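Local coordinates for YciF Bacterial Stress Response Protein (Salmonella enterica subsp. enterica serovar Typhimurium, PDB 4ERU), which is of unknown function but is a probable bacterial stress response protein with a ferritin-like helix bundle that binds magnesium ions, at residues K42-A46 with K152-L156. Sequence-based numbering, arbitrary orientation.
Sequences KLSQA and KLTDL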
loop_
_atom_site.group_PDB
_atom_site.type_symbol
_atom_site.label_atom_id
_atom_site.label_comp_id
_atom_site.label_asym_id
_atom_site.label_seq_id
_atom_site.Cartn_x
_atom_site.Cartn_y
_atom_site.Cartn_z
ATOM N N LYS A 42 -9.566 21.922 5.103
ATOM C CA LYS A 42 -9.476 21.210 3.830
ATOM C C LYS A 42 -9.184 19.697 3.969
ATOM O O LYS A 42 -9.766 18.881 3.242
ATOM C CB LYS A 42 -8.447 21.859 2.900
ATOM C CG LYS A 42 -9.002 22.965 2.001
ATOM C CD LYS A 42 -7.987 23.353 0.925
ATOM C CE LYS A 42 -6.771 24.083 1.521
ATOM N NZ LYS A 42 -5.474 23.643 0.901
ATOM N N LEU A 43 -8.298 19.332 4.887
ATOM C CA LEU A 43 -7.986 17.926 5.121
ATOM C C LEU A 43 -9.171 17.263 5.829
ATOM O O LEU A 43 -9.531 16.118 5.552
ATOM C CB LEU A 43 -6.710 17.770 5.950
ATOM C CG LEU A 43 -6.264 16.342 6.335
ATOM C CD1 LEU A 43 -6.179 15.390 5.123
ATOM C CD2 LEU A 43 -4.942 16.355 7.109
ATOM N N SER A 44 -9.786 18.019 6.729
ATOM C CA SER A 44 -10.972 17.568 7.423
ATOM C C SER A 44 -12.060 17.244 6.379
ATOM O O SER A 44 -12.677 16.171 6.425
ATOM C CB SER A 44 -11.419 18.646 8.395
ATOM O OG SER A 44 -12.278 18.103 9.368
ATOM N N GLN A 45 -12.260 18.148 5.416
ATOM C CA GLN A 45 -13.238 17.916 4.366
ATOM C C GLN A 45 -12.891 16.717 3.479
ATOM O O GLN A 45 -13.781 16.023 3.034
ATOM C CB GLN A 45 -13.438 19.158 3.495
ATOM C CG GLN A 45 -14.321 20.240 4.164
ATOM C CD GLN A 45 -14.158 21.642 3.533
ATOM O OE1 GLN A 45 -13.524 21.801 2.477
ATOM N NE2 GLN A 45 -14.725 22.660 4.187
ATOM N N ALA A 46 -11.604 16.497 3.221
ATOM C CA ALA A 46 -11.172 15.397 2.367
ATOM C C ALA A 46 -11.499 14.094 3.069
ATOM O O ALA A 46 -11.954 13.154 2.428
ATOM C CB ALA A 46 -9.666 15.480 2.074
ATOM N N LYS A 152 -5.545 13.672 -4.663
ATOM C CA LYS A 152 -6.018 14.787 -3.852
ATOM C C LYS A 152 -5.191 14.876 -2.558
ATOM O O LYS A 152 -4.848 15.966 -2.122
ATOM C CB LYS A 152 -7.517 14.660 -3.569
ATOM C CG LYS A 152 -8.072 15.704 -2.603
ATOM C CD LYS A 152 -9.369 15.218 -1.901
ATOM C CE LYS A 152 -10.657 15.692 -2.613
ATOM N NZ LYS A 152 -11.818 15.610 -1.673
ATOM N N LEU A 153 -4.838 13.726 -1.973
ATOM C CA LEU A 153 -4.059 13.718 -0.727
ATOM C C LEU A 153 -2.631 14.225 -0.976
ATOM O O LEU A 153 -2.087 14.906 -0.143
ATOM C CB LEU A 153 -4.025 12.318 -0.103
ATOM C CG LEU A 153 -5.337 11.877 0.585
ATOM C CD1 LEU A 153 -5.394 10.379 0.819
ATOM C CD2 LEU A 153 -5.585 12.636 1.916
ATOM N N THR A 154 -2.042 13.881 -2.120
ATOM C CA THR A 154 -0.745 14.451 -2.498
ATOM C C THR A 154 -0.814 15.990 -2.600
ATOM O O THR A 154 0.049 16.706 -2.049
ATOM C CB THR A 154 -0.188 13.801 -3.779
ATOM O OG1 THR A 154 0.150 12.433 -3.500
ATOM C CG2 THR A 154 1.058 14.528 -4.293
ATOM N N ASP A 155 -1.853 16.498 -3.271
ATOM C CA ASP A 155 -2.115 17.939 -3.304
ATOM C C ASP A 155 -2.105 18.561 -1.918
ATOM O O ASP A 155 -1.389 19.557 -1.694
ATOM C CB ASP A 155 -3.434 18.260 -4.023
ATOM C CG ASP A 155 -3.225 18.526 -5.509
ATOM O OD1 ASP A 155 -2.081 18.359 -6.011
ATOM O OD2 ASP A 155 -4.204 18.897 -6.181
ATOM N N LEU A 156 -2.849 17.965 -0.976
ATOM C CA LEU A 156 -2.817 18.435 0.415
ATOM C C LEU A 156 -1.444 18.285 1.082
ATOM O O LEU A 156 -1.037 19.177 1.827
ATOM C CB LEU A 156 -3.921 17.792 1.266
ATOM C CG LEU A 156 -5.360 18.146 0.843
ATOM C CD1 LEU A 156 -6.332 17.275 1.589
ATOM C CD2 LEU A 156 -5.686 19.606 1.073
#
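Leu156 reaches from helix 133-159 onto Lys42, Leu43 and Ala46 of helix 41-66, packing together two nearly antiparallel helices (166°) of the ferritin-like bundle. The axes of the short segments approach to 10.9 Å, and apolar contacts carry the interface. Leu156 extends toward helix 41-66 and divides its two methyls between different neighbours. CD1 lies 3.8 Å from Ala46 CB and meets the helix backbone itself at Leu43 CA, while Leu43 CD1 comes within 4.0 Å of this same Leu156 CD1. On the inner side, Leu43 CD1 also approaches Leu153 CD2 at 4.3 Å. Both of these leucines rest in addition on helix 99-130, Leu43 against Ile106 and Leu153 against Glu113, a ligand of one bound magnesium ion; the side chain of Leu153 is about 7 Å from a bound magnesium ion.

Two exposed lysines border the contact, largely through their methylenes. Lys152 leaves its helix with CG anti to the backbone N (chi1 174°), and an extended chi2 carries CD to 4.0 Å from Ala46 CB; the bend at chi3 beyond it directs CE and NZ. Lys42 CB touches Leu156 CD2 at 4.0 Å from the base of its side chain, while bends at chi3 and chi4 bring Lys42 NZ back to 4.0 Å from the same methyl.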